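Local coordinates for lipoate-protein ligase 1 (Plasmodium falciparum, PDB 5T8U), which binds lipoic acid in a pocket of its lipoyl protein ligase A/B-type catalytic domain, which belongs to the class II tRNA synthetase-like clan, at residues A[19-24]-A[260-265]; A[23-28]-A[59-64]; A[125-130]-A[218-223]. One frame throughout, in Å; residues are numbered along the deposited sequence.

Contact 1. Residues A[19-24]-A[260-265]; sequences NQNIHF and KYYNLL
The capped N-terminus of helix 22-34 rests here against the flank of helix 256-266. Two asparagines shape the entry into the helix. N19 OD1 accepts from N21 N at 2.6 Å, nearly along its C=O axis, which makes an Asx turn. N21 follows as the N-cap: with CG anti to its backbone N (chi1 178°), OD1 turns back over the first turn and takes F24 N at 2.8 Å on a lone pair in the carbonyl plane. The N19 amide stays close, its ND2 3.1 Å above one face of the F24 ring, toward the rim.

From the other helix, Y262 brings its ring edge to this capped turn. Its CG is anti to the backbone N (chi1 -176°), so CE1 reaches 3.7 Å from F24 N. F24 CA lies in the plane of the tyrosine ring, at the same edge, and F24 CB is 4.0 Å from CE1; the two side chains cross obliquely. The tyrosine OH leads on to K266 through a weak hydrogen bond.

Beside this, in the same first turn, the H23 imidazole lies between L265 O, 3.4 Å above one face and near CD2, and I22 CG2 over the opposite face. NE2 bonds to V89 O of strand 88-90, which fixes the ring's rotation. L265, three residues after Y262, also brings its CD1 to 3.6 Å from H23 O.

No hydrogen bond crosses between the two segments. N19 OD1 and N21 OD1 serve the turn and cap, while H23 NE2 is held by V89; helix 256-266 adds the Y262 ring edge, L265 CD1 and L265 O. The contact thus packs a helix start built from an Asx turn at N19 and an N-cap at N21 onto helix 256-266.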
# COMPACT_ATOMS: atom_id res chain seq x y z
N ASN A 19 9.88 2.18 -15.72
CA ASN A 19 9.54 0.77 -15.84
C ASN A 19 8.05 0.58 -15.56
O ASN A 19 7.43 1.35 -14.81
CB ASN A 19 10.37 -0.07 -14.88
CG ASN A 19 10.25 -1.56 -15.15
OD1 ASN A 19 9.15 -2.09 -15.28
ND2 ASN A 19 11.39 -2.23 -15.24
N GLN A 20 7.47 -0.45 -16.18
CA GLN A 20 6.03 -0.68 -16.11
C GLN A 20 5.69 -2.08 -15.62
O GLN A 20 4.59 -2.57 -15.88
CB GLN A 20 5.39 -0.42 -17.47
CG GLN A 20 5.61 1.00 -17.99
CD GLN A 20 4.97 1.25 -19.34
OE1 GLN A 20 4.76 0.32 -20.12
NE2 GLN A 20 4.66 2.51 -19.62
N ASN A 21 6.61 -2.74 -14.92
CA ASN A 21 6.37 -4.06 -14.35
C ASN A 21 6.02 -3.90 -12.88
O ASN A 21 6.74 -3.25 -12.12
CB ASN A 21 7.59 -4.96 -14.51
CG ASN A 21 7.39 -6.33 -13.89
OD1 ASN A 21 7.71 -6.54 -12.72
ND2 ASN A 21 6.85 -7.26 -14.67
N ILE A 22 4.90 -4.51 -12.47
CA ILE A 22 4.42 -4.34 -11.10
C ILE A 22 5.45 -4.86 -10.10
O ILE A 22 5.70 -4.23 -9.07
CB ILE A 22 3.05 -5.04 -10.92
CG1 ILE A 22 2.53 -4.86 -9.49
CG2 ILE A 22 3.14 -6.52 -11.27
CD1 ILE A 22 2.32 -3.41 -9.08
N HIS A 23 6.07 -6.01 -10.39
CA HIS A 23 7.06 -6.56 -9.48
C HIS A 23 8.30 -5.67 -9.42
O HIS A 23 8.87 -5.47 -8.34
CB HIS A 23 7.44 -7.98 -9.91
CG HIS A 23 6.27 -8.90 -10.04
ND1 HIS A 23 6.13 -9.79 -11.08
CD2 HIS A 23 5.18 -9.07 -9.25
CE1 HIS A 23 5.01 -10.47 -10.93
NE2 HIS A 23 4.42 -10.05 -9.83
N PHE A 24 8.72 -5.14 -10.57
CA PHE A 24 9.89 -4.27 -10.60
C PHE A 24 9.66 -3.01 -9.78
O PHE A 24 10.48 -2.65 -8.92
CB PHE A 24 10.24 -3.92 -12.05
CG PHE A 24 11.60 -3.32 -12.22
CD1 PHE A 24 12.70 -4.13 -12.45
CD2 PHE A 24 11.78 -1.95 -12.15
CE1 PHE A 24 13.96 -3.58 -12.61
CE2 PHE A 24 13.03 -1.40 -12.31
CZ PHE A 24 14.12 -2.21 -12.54
N LYS A 260 16.67 -9.63 -4.48
CA LYS A 260 15.95 -10.44 -3.51
C LYS A 260 14.46 -10.08 -3.50
O LYS A 260 13.60 -10.95 -3.64
CB LYS A 260 16.56 -10.25 -2.12
CG LYS A 260 15.99 -11.16 -1.04
CD LYS A 260 16.19 -10.56 0.35
CE LYS A 260 17.67 -10.34 0.67
NZ LYS A 260 17.85 -9.61 1.95
N TYR A 261 14.16 -8.79 -3.33
CA TYR A 261 12.77 -8.34 -3.36
C TYR A 261 12.09 -8.77 -4.65
O TYR A 261 10.99 -9.34 -4.64
CB TYR A 261 12.70 -6.83 -3.20
CG TYR A 261 13.28 -6.30 -1.90
CD1 TYR A 261 13.36 -7.10 -0.77
CD2 TYR A 261 13.74 -4.99 -1.81
CE1 TYR A 261 13.89 -6.62 0.41
CE2 TYR A 261 14.26 -4.50 -0.63
CZ TYR A 261 14.33 -5.31 0.48
OH TYR A 261 14.86 -4.83 1.65
N TYR A 262 12.72 -8.49 -5.79
CA TYR A 262 12.13 -8.80 -7.09
C TYR A 262 11.81 -10.28 -7.20
O TYR A 262 10.72 -10.66 -7.63
CB TYR A 262 13.08 -8.36 -8.20
CG TYR A 262 12.53 -8.54 -9.60
CD1 TYR A 262 11.66 -7.60 -10.15
CD2 TYR A 262 12.88 -9.64 -10.37
CE1 TYR A 262 11.16 -7.76 -11.43
CE2 TYR A 262 12.38 -9.81 -11.64
CZ TYR A 262 11.52 -8.86 -12.17
OH TYR A 262 11.02 -9.03 -13.44
N ASN A 263 12.76 -11.14 -6.82
CA ASN A 263 12.53 -12.58 -6.91
C ASN A 263 11.41 -13.02 -5.98
O ASN A 263 10.59 -13.86 -6.35
CB ASN A 263 13.83 -13.33 -6.60
CG ASN A 263 14.93 -13.02 -7.60
OD1 ASN A 263 14.67 -12.84 -8.79
ND2 ASN A 263 16.17 -12.97 -7.11
N LEU A 264 11.37 -12.46 -4.77
CA LEU A 264 10.29 -12.80 -3.84
C LEU A 264 8.93 -12.43 -4.43
O LEU A 264 8.00 -13.24 -4.44
CB LEU A 264 10.51 -12.08 -2.51
CG LEU A 264 9.32 -12.03 -1.55
CD1 LEU A 264 8.80 -13.43 -1.25
CD2 LEU A 264 9.71 -11.33 -0.26
N LEU A 265 8.80 -11.20 -4.94
CA LEU A 265 7.54 -10.76 -5.51
C LEU A 265 7.17 -11.57 -6.75
O LEU A 265 5.98 -11.78 -7.02
CB LEU A 265 7.61 -9.27 -5.85
CG LEU A 265 7.96 -8.36 -4.66
CD1 LEU A 265 8.34 -6.97 -5.14
CD2 LEU A 265 6.80 -8.30 -3.68

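Contact 2. Residues A[23-28]-A[59-64]; sequences HFNLSL and WRNNRS
Hydrogen bonding centres on the amide of N25, on the first turns of helix 22-34. Its ND2 donates to N61 OD1 at 2.9 Å, almost straight (N-H...O 169°). The acceptor lies near the N25 amide plane, but the donor stands 44° out of the carbonyl plane of N61, so the bond misses that oxygen's lone pairs. ND2 also bonds to N19 O, and OD1 is taken by the hydroxyl of S17, so both ends of the buried amide have partners.

The packing is carried by W59, the last residue of strand 55-59. Its CG takes the crowded position between backbone N and carbonyl carbon (chi1 44°), which lays the six-membered ring alongside the helix. N25 and W59 slide past each other in opposite directions, with the amide and ring planes steeply inclined. There N25 CB comes within 3.3 Å of CE3, a tight approach, and L26 CD2 meets CH2 more loosely at 4.1 Å. N61 OD1 sits in the indole plane, at the ring edge.

W59 is held from further sides by T109 OG1 at NE1 and by stacking on F57. Bonds from N61, N19 and S17 satisfy the buried N25 amide and would hold its CB against the indole, consistent with this network helping to position W59, which touches lipoic acid.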
# COMPACT_ATOMS: atom_id res chain seq x y z
N HIS A 23 6.07 -6.01 -10.39
CA HIS A 23 7.06 -6.56 -9.48
C HIS A 23 8.30 -5.67 -9.42
O HIS A 23 8.87 -5.47 -8.34
CB HIS A 23 7.44 -7.98 -9.91
CG HIS A 23 6.27 -8.90 -10.04
ND1 HIS A 23 6.13 -9.79 -11.08
CD2 HIS A 23 5.18 -9.07 -9.25
CE1 HIS A 23 5.01 -10.47 -10.93
NE2 HIS A 23 4.42 -10.05 -9.83
N PHE A 24 8.72 -5.14 -10.57
CA PHE A 24 9.89 -4.27 -10.60
C PHE A 24 9.66 -3.01 -9.78
O PHE A 24 10.48 -2.65 -8.92
CB PHE A 24 10.24 -3.92 -12.05
CG PHE A 24 11.60 -3.32 -12.22
CD1 PHE A 24 12.70 -4.13 -12.45
CD2 PHE A 24 11.78 -1.95 -12.15
CE1 PHE A 24 13.96 -3.58 -12.61
CE2 PHE A 24 13.03 -1.40 -12.31
CZ PHE A 24 14.12 -2.21 -12.54
N ASN A 25 8.55 -2.32 -10.03
CA ASN A 25 8.27 -1.08 -9.31
C ASN A 25 8.01 -1.33 -7.83
O ASN A 25 8.39 -0.51 -6.99
CB ASN A 25 7.07 -0.37 -9.94
CG ASN A 25 7.36 0.13 -11.34
OD1 ASN A 25 8.50 0.47 -11.67
ND2 ASN A 25 6.33 0.20 -12.18
N LEU A 26 7.37 -2.45 -7.49
CA LEU A 26 7.21 -2.79 -6.09
C LEU A 26 8.56 -3.05 -5.43
O LEU A 26 8.75 -2.71 -4.25
CB LEU A 26 6.30 -4.01 -5.94
CG LEU A 26 4.80 -3.76 -6.12
CD1 LEU A 26 4.05 -5.08 -6.23
CD2 LEU A 26 4.23 -2.93 -4.98
N SER A 27 9.50 -3.64 -6.17
CA SER A 27 10.85 -3.83 -5.63
C SER A 27 11.54 -2.48 -5.42
O SER A 27 12.23 -2.29 -4.41
CB SER A 27 11.66 -4.72 -6.57
OG SER A 27 11.01 -5.95 -6.78
N LEU A 28 11.37 -1.55 -6.36
CA LEU A 28 11.89 -0.20 -6.16
C LEU A 28 11.30 0.42 -4.90
O LEU A 28 12.03 0.94 -4.05
CB LEU A 28 11.56 0.67 -7.37
CG LEU A 28 12.36 0.41 -8.65
CD1 LEU A 28 11.74 1.17 -9.82
CD2 LEU A 28 13.82 0.82 -8.48
N TRP A 59 4.98 6.17 -10.41
CA TRP A 59 5.23 4.97 -11.19
C TRP A 59 3.92 4.46 -11.76
O TRP A 59 2.84 4.73 -11.23
CB TRP A 59 5.92 3.88 -10.35
CG TRP A 59 5.34 3.69 -8.97
CD1 TRP A 59 5.36 4.60 -7.94
CD2 TRP A 59 4.69 2.52 -8.46
NE1 TRP A 59 4.75 4.07 -6.83
CE2 TRP A 59 4.33 2.79 -7.12
CE3 TRP A 59 4.37 1.28 -9.00
CZ2 TRP A 59 3.67 1.87 -6.33
CZ3 TRP A 59 3.71 0.35 -8.21
CH2 TRP A 59 3.37 0.65 -6.89
N ARG A 60 4.02 3.72 -12.86
CA ARG A 60 2.86 3.12 -13.52
C ARG A 60 3.15 1.66 -13.81
O ARG A 60 4.31 1.25 -13.94
CB ARG A 60 2.52 3.86 -14.82
CG ARG A 60 2.10 5.31 -14.62
CD ARG A 60 2.31 6.13 -15.89
NE ARG A 60 1.50 5.65 -17.00
CZ ARG A 60 1.62 6.08 -18.25
NH1 ARG A 60 2.52 7.01 -18.56
NH2 ARG A 60 0.83 5.59 -19.20
N ASN A 61 2.09 0.87 -13.90
CA ASN A 61 2.21 -0.57 -14.13
C ASN A 61 1.23 -1.00 -15.21
O ASN A 61 0.15 -0.43 -15.36
CB ASN A 61 1.93 -1.37 -12.85
CG ASN A 61 2.59 -0.76 -11.63
OD1 ASN A 61 3.78 -0.97 -11.38
ND2 ASN A 61 1.83 0.01 -10.87
N ASN A 62 1.63 -2.02 -15.97
CA ASN A 62 0.77 -2.58 -17.00
C ASN A 62 -0.31 -3.43 -16.34
O ASN A 62 -0.49 -3.42 -15.12
CB ASN A 62 1.62 -3.37 -18.00
CG ASN A 62 1.49 -2.84 -19.42
OD1 ASN A 62 0.42 -2.43 -19.85
ND2 ASN A 62 2.60 -2.85 -20.15
N ARG A 63 -1.05 -4.18 -17.16
CA ARG A 63 -2.21 -4.93 -16.68
C ARG A 63 -1.80 -5.87 -15.55
O ARG A 63 -1.02 -6.81 -15.76
CB ARG A 63 -2.83 -5.71 -17.84
CG ARG A 63 -3.26 -4.81 -18.99
CD ARG A 63 -3.88 -5.57 -20.15
NE ARG A 63 -2.87 -6.26 -20.96
CZ ARG A 63 -2.77 -7.58 -21.09
NH1 ARG A 63 -3.61 -8.40 -20.48
NH2 ARG A 63 -1.81 -8.08 -21.86
N SER A 64 -2.32 -5.61 -14.35
CA SER A 64 -1.88 -6.35 -13.17
C SER A 64 -3.01 -6.45 -12.15
O SER A 64 -3.96 -5.66 -12.16
CB SER A 64 -0.66 -5.69 -12.51
OG SER A 64 0.32 -5.37 -13.48

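Contact 3. Residues A[125-130]-A[218-223]; sequences LNTLKN and IALIKE
Helix 117-132 and helix 213-227 cross steeply, the short axes of the two segments passing 8.7 Å apart with 120° between their directions. T127 and L220 have the nearest CA atoms, 5.4 Å apart.

Van der Waals packing is built around T127. Its OG1 lies anti to the carbonyl carbon, a rotation that suits the hydrogen bond to I123 O one turn back in its own helix. The hydroxyl oxygen thereby faces the partner helix as a packing atom, with L220 CD1 at 3.2 Å and E223 CB at 3.4 Å. The CG2 branch, anti to the backbone N, meets A219 CB at 3.7 Å. The L220 side chain crosses that of T127 at about a right angle and also reaches L58 of strand 55-59, so the crossing sits against the large mixed sheet.

One polar bond closes the outer side. E223 bends at chi2 (-65°), so that its aliphatic part slides past T127 and its carboxylate turns to helix 117-132. OE1 receives N130 ND2 at 2.6 Å, short and nearly straight (N-H...O 167°). The oxygen lies in the amide plane of N130, but the donor comes from above the carboxylate plane. OE2 is left 3.9 Å from N126 CB.

A long, weak ion pair links OE1 to K226. The amide donor and this lysine would both favour the charged form of E223, a buried residue whose carboxylate meets the exposed N130, while T127 spends its hydroxyl within its own helix and offers the crossing mainly surface for packing.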
# COMPACT_ATOMS: atom_id res chain seq x y z
N LEU A 125 -5.25 16.75 -3.24
CA LEU A 125 -6.45 17.56 -3.42
C LEU A 125 -6.10 18.94 -3.99
O LEU A 125 -6.78 19.44 -4.89
CB LEU A 125 -7.20 17.70 -2.10
CG LEU A 125 -7.77 16.40 -1.53
CD1 LEU A 125 -8.25 16.61 -0.10
CD2 LEU A 125 -8.91 15.88 -2.39
N ASN A 126 -5.04 19.56 -3.46
CA ASN A 126 -4.60 20.84 -4.00
C ASN A 126 -4.22 20.71 -5.47
O ASN A 126 -4.49 21.61 -6.27
CB ASN A 126 -3.42 21.38 -3.19
CG ASN A 126 -3.83 21.86 -1.81
OD1 ASN A 126 -5.00 22.17 -1.57
ND2 ASN A 126 -2.87 21.93 -0.90
N THR A 127 -3.58 19.60 -5.84
CA THR A 127 -3.29 19.34 -7.25
C THR A 127 -4.57 19.38 -8.07
O THR A 127 -4.71 20.22 -8.98
CB THR A 127 -2.59 17.99 -7.40
OG1 THR A 127 -1.31 18.02 -6.74
CG2 THR A 127 -2.38 17.63 -8.87
N LEU A 128 -5.51 18.49 -7.76
CA LEU A 128 -6.73 18.40 -8.57
C LEU A 128 -7.44 19.74 -8.64
O LEU A 128 -7.84 20.19 -9.72
CB LEU A 128 -7.65 17.33 -7.99
CG LEU A 128 -7.30 15.87 -8.30
CD1 LEU A 128 -6.06 15.42 -7.55
CD2 LEU A 128 -8.48 14.95 -7.98
N LYS A 129 -7.60 20.41 -7.50
CA LYS A 129 -8.34 21.67 -7.46
C LYS A 129 -7.63 22.75 -8.27
O LYS A 129 -8.20 23.31 -9.22
CB LYS A 129 -8.52 22.12 -6.01
CG LYS A 129 -9.51 23.26 -5.82
CD LYS A 129 -9.24 24.00 -4.52
CE LYS A 129 -10.51 24.59 -3.92
NZ LYS A 129 -10.24 25.34 -2.66
N ASN A 130 -6.39 23.06 -7.91
CA ASN A 130 -5.70 24.19 -8.51
C ASN A 130 -5.47 23.98 -10.00
O ASN A 130 -5.66 24.90 -10.80
CB ASN A 130 -4.36 24.43 -7.80
CG ASN A 130 -4.54 24.88 -6.37
OD1 ASN A 130 -5.60 25.37 -5.99
ND2 ASN A 130 -3.49 24.73 -5.57
N ILE A 218 2.91 16.06 -13.39
CA ILE A 218 3.60 17.34 -13.29
C ILE A 218 2.91 18.23 -12.26
O ILE A 218 3.56 18.78 -11.36
CB ILE A 218 3.67 18.02 -14.67
CG1 ILE A 218 4.60 17.23 -15.59
CG2 ILE A 218 4.16 19.47 -14.55
CD1 ILE A 218 4.57 17.67 -17.04
N ALA A 219 1.59 18.38 -12.37
CA ALA A 219 0.86 19.18 -11.39
C ALA A 219 1.12 18.68 -9.97
O ALA A 219 1.31 19.48 -9.04
CB ALA A 219 -0.63 19.16 -11.70
N LEU A 220 1.14 17.36 -9.79
CA LEU A 220 1.32 16.78 -8.46
C LEU A 220 2.71 17.10 -7.90
O LEU A 220 2.84 17.41 -6.72
CB LEU A 220 1.10 15.27 -8.53
CG LEU A 220 1.01 14.51 -7.21
CD1 LEU A 220 -0.06 15.08 -6.30
CD2 LEU A 220 0.74 13.04 -7.50
N ILE A 221 3.74 17.01 -8.74
CA ILE A 221 5.08 17.39 -8.30
C ILE A 221 5.11 18.86 -7.93
O ILE A 221 5.72 19.25 -6.92
CB ILE A 221 6.12 17.06 -9.40
CG1 ILE A 221 6.10 15.56 -9.71
CG2 ILE A 221 7.52 17.49 -8.96
CD1 ILE A 221 6.94 15.16 -10.91
N LYS A 222 4.46 19.70 -8.73
CA LYS A 222 4.38 21.13 -8.42
C LYS A 222 3.81 21.36 -7.03
O LYS A 222 4.44 22.00 -6.18
CB LYS A 222 3.54 21.84 -9.48
CG LYS A 222 4.30 22.20 -10.75
CD LYS A 222 3.38 22.79 -11.81
CE LYS A 222 4.16 23.39 -12.97
NZ LYS A 222 3.27 24.06 -13.97
N GLU A 223 2.61 20.84 -6.77
CA GLU A 223 1.98 21.04 -5.47
C GLU A 223 2.74 20.35 -4.34
O GLU A 223 2.59 20.74 -3.18
CB GLU A 223 0.53 20.56 -5.50
CG GLU A 223 -0.41 21.49 -6.23
CD GLU A 223 -0.54 22.84 -5.55
OE1 GLU A 223 -1.12 23.77 -6.16
OE2 GLU A 223 -0.07 22.98 -4.41

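How the contacts relate
Contacts 1 and 2 both draw on helix 22-34: contact 1 uses H23 and F24, contact 2 the next residues, N25 and L26. Their centres lie 7 Å apart. They also join through the backbone, where Q20 O and N62 N, 3.0 Å apart, form a probable hydrogen bond, and through S27, which packs on Y262 and L265. Contact 2 is the one at the pocket: the side chain of W59 comes within about 4 Å of lipoic acid, against about 11 Å for that of L265 in contact 1. Contact 3 stands apart, its centre about 29 Å from that of contact 1 and 23 Å from that of contact 2, although L220 leans on L58, the strand neighbour of W59.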